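Membrane-associated protein VP24 (Marburg virus - Musoke, Kenya, 1980, PDB 4OR8) may act as a minor matrix protein in assembly of the viral nucleocapsid and in virion budding. Local coordinates at residues K177-N185 / I204-L212. Sequence-based numbering, arbitrary orientation.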
# COMPACT_ATOMS: atom_id res chain seq x y z
N LYS B 177 -1.09 14.64 -3.68
CA LYS B 177 -2.16 14.73 -4.66
C LYS B 177 -2.32 13.41 -5.43
O LYS B 177 -3.37 13.14 -6.00
CB LYS B 177 -1.98 15.92 -5.61
CG LYS B 177 -0.78 15.83 -6.52
CD LYS B 177 -0.29 17.22 -6.92
CE LYS B 177 -1.42 18.09 -7.44
NZ LYS B 177 -0.93 19.44 -7.84
N MET B 178 -1.27 12.59 -5.42
CA MET B 178 -1.34 11.26 -6.00
C MET B 178 -2.30 10.38 -5.21
O MET B 178 -2.92 9.46 -5.76
CB MET B 178 0.03 10.60 -6.02
CG MET B 178 0.98 11.16 -7.06
SD MET B 178 2.52 10.22 -7.06
CE MET B 178 1.88 8.56 -7.30
N PHE B 179 -2.43 10.66 -3.92
CA PHE B 179 -3.35 9.92 -3.07
C PHE B 179 -4.79 10.41 -3.21
O PHE B 179 -5.70 9.85 -2.59
CB PHE B 179 -2.90 9.97 -1.61
CG PHE B 179 -1.76 9.05 -1.31
CD1 PHE B 179 -1.99 7.70 -1.06
CD2 PHE B 179 -0.45 9.51 -1.29
CE1 PHE B 179 -0.94 6.85 -0.79
CE2 PHE B 179 0.60 8.65 -1.02
CZ PHE B 179 0.35 7.32 -0.77
N THR B 180 -4.99 11.44 -4.01
CA THR B 180 -6.35 11.86 -4.33
C THR B 180 -6.90 10.98 -5.45
O THR B 180 -8.10 10.93 -5.68
CB THR B 180 -6.43 13.35 -4.72
OG1 THR B 180 -5.83 13.55 -6.00
CG2 THR B 180 -5.73 14.21 -3.68
N LEU B 181 -6.00 10.28 -6.15
CA LEU B 181 -6.40 9.34 -7.19
C LEU B 181 -7.15 8.15 -6.60
O LEU B 181 -6.78 7.63 -5.55
CB LEU B 181 -5.19 8.82 -7.96
CG LEU B 181 -4.45 9.75 -8.93
CD1 LEU B 181 -3.24 9.04 -9.51
CD2 LEU B 181 -5.38 10.22 -10.03
N HIS B 182 -8.20 7.72 -7.29
CA HIS B 182 -8.91 6.51 -6.91
C HIS B 182 -8.27 5.30 -7.58
O HIS B 182 -7.73 5.40 -8.68
CB HIS B 182 -10.38 6.60 -7.31
CG HIS B 182 -11.18 7.52 -6.45
ND1 HIS B 182 -12.16 7.07 -5.59
CD2 HIS B 182 -11.15 8.87 -6.31
CE1 HIS B 182 -12.70 8.10 -4.96
NE2 HIS B 182 -12.10 9.20 -5.38
N VAL B 183 -8.32 4.16 -6.90
CA VAL B 183 -7.93 2.90 -7.51
C VAL B 183 -8.86 2.67 -8.70
O VAL B 183 -9.96 3.21 -8.72
CB VAL B 183 -8.06 1.74 -6.49
CG1 VAL B 183 -7.53 0.45 -7.08
CG2 VAL B 183 -7.30 2.08 -5.23
N VAL B 184 -8.39 1.92 -9.69
CA VAL B 184 -9.19 1.64 -10.87
C VAL B 184 -10.59 1.17 -10.50
O VAL B 184 -10.76 0.31 -9.63
CB VAL B 184 -8.50 0.63 -11.81
CG1 VAL B 184 -7.22 1.22 -12.36
CG2 VAL B 184 -8.22 -0.66 -11.07
N ASN B 185 -11.59 1.76 -11.13
CA ASN B 185 -12.97 1.54 -10.76
C ASN B 185 -13.88 1.50 -11.98
O ASN B 185 -13.43 1.70 -13.10
CB ASN B 185 -13.43 2.65 -9.81
CG ASN B 185 -13.19 4.03 -10.38
OD1 ASN B 185 -14.07 4.61 -11.02
ND2 ASN B 185 -12.00 4.57 -10.15
N ILE B 204 0.85 7.18 -14.67
CA ILE B 204 0.83 6.66 -13.31
C ILE B 204 -0.59 6.30 -12.88
O ILE B 204 -1.46 7.16 -12.83
CB ILE B 204 1.41 7.68 -12.32
CG1 ILE B 204 2.83 8.06 -12.72
CG2 ILE B 204 1.37 7.13 -10.90
CD1 ILE B 204 3.38 9.24 -11.97
N THR B 205 -0.81 5.03 -12.57
CA THR B 205 -2.14 4.55 -12.21
C THR B 205 -2.15 3.95 -10.81
O THR B 205 -1.27 3.16 -10.45
CB THR B 205 -2.62 3.49 -13.22
OG1 THR B 205 -2.61 4.05 -14.54
CG2 THR B 205 -4.03 3.03 -12.88
N ARG B 206 -3.15 4.31 -10.02
CA ARG B 206 -3.28 3.74 -8.68
C ARG B 206 -4.00 2.39 -8.71
O ARG B 206 -5.12 2.28 -9.20
CB ARG B 206 -4.00 4.70 -7.73
CG ARG B 206 -4.09 4.16 -6.32
CD ARG B 206 -4.68 5.18 -5.37
NE ARG B 206 -4.50 4.76 -3.98
CZ ARG B 206 -4.78 5.51 -2.92
NH1 ARG B 206 -5.25 6.74 -3.09
NH2 ARG B 206 -4.58 5.04 -1.70
N VAL B 207 -3.33 1.37 -8.19
CA VAL B 207 -3.93 0.06 -8.01
C VAL B 207 -4.02 -0.24 -6.52
O VAL B 207 -3.62 0.58 -5.70
CB VAL B 207 -3.13 -1.04 -8.74
CG1 VAL B 207 -3.33 -0.92 -10.24
CG2 VAL B 207 -1.65 -0.96 -8.38
N ASN B 208 -4.55 -1.40 -6.17
CA ASN B 208 -4.66 -1.78 -4.76
C ASN B 208 -3.31 -1.90 -4.06
O ASN B 208 -3.20 -1.65 -2.86
CB ASN B 208 -5.43 -3.10 -4.62
CG ASN B 208 -6.90 -2.95 -4.95
OD1 ASN B 208 -7.50 -1.91 -4.69
ND2 ASN B 208 -7.49 -4.00 -5.52
N MET B 209 -2.29 -2.28 -4.82
CA MET B 209 -0.97 -2.53 -4.25
C MET B 209 -0.13 -1.26 -4.16
O MET B 209 0.86 -1.21 -3.42
CB MET B 209 -0.23 -3.59 -5.06
CG MET B 209 -0.87 -4.96 -5.00
SD MET B 209 0.12 -6.23 -5.78
CE MET B 209 1.68 -6.03 -4.92
N GLY B 210 -0.52 -0.24 -4.91
CA GLY B 210 0.22 1.00 -4.93
C GLY B 210 0.04 1.71 -6.26
O GLY B 210 -1.06 1.78 -6.79
N PHE B 211 1.14 2.22 -6.80
CA PHE B 211 1.07 3.00 -8.02
C PHE B 211 1.84 2.32 -9.15
O PHE B 211 3.04 2.10 -9.06
CB PHE B 211 1.60 4.41 -7.79
CG PHE B 211 0.81 5.18 -6.76
CD1 PHE B 211 -0.34 5.86 -7.12
CD2 PHE B 211 1.21 5.20 -5.44
CE1 PHE B 211 -1.07 6.56 -6.19
CE2 PHE B 211 0.49 5.90 -4.49
CZ PHE B 211 -0.66 6.58 -4.87
N LEU B 212 1.12 1.99 -10.21
CA LEU B 212 1.72 1.39 -11.39
C LEU B 212 2.31 2.51 -12.25
O LEU B 212 1.58 3.36 -12.75
CB LEU B 212 0.68 0.60 -12.18
CG LEU B 212 1.18 -0.54 -13.07
CD1 LEU B 212 1.96 -1.56 -12.26
CD2 LEU B 212 0.00 -1.20 -13.77
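Met-178 and Phe-179, in the turn that follows helix 161-178, grip the ring of Phe-211 from two directions. The Met-178 methyl CE lies over one face, 3.6 Å from the ring centroid, because the chain bends at its last torsion (chi3 55°); CE also meets CG2 of Ile-204, at 3.9 Å. The edge of Phe-211 is turned toward the face of Phe-179 in a T-shaped stack, centroids 5.4 Å apart and planes at 86°. Arg-206 extends along the loop that follows, its CG anti to the backbone N (chi1 -177°) and the chain extended on to NE. Together these carry NH1 to the carbonyl of Leu-181, where it donates a hydrogen bond of 3.0 Å to O, and leave the guanidinium nearly perpendicular to the Phe-179 ring, with CD1 of that ring over its face. NH2 turns to a salt bridge with Glu-240, which probably offsets the nearby Arg-244 of the second subunit.

The loose side is at His-182, which points outward and is exposed. Close packing resumes beyond it: Arg-206 O receives a weak hydrogen bond from Val-184 N (3.3 Å) and a CA-H...O contact from Val-183, whose CG1 rests against OD1 of Asn-208. The contact thus lays the exit loop across the hairpin of strands 201-206 and 210-221, with helices 104-115 and 240-244 packing against the Met-178 and Phe-179 end.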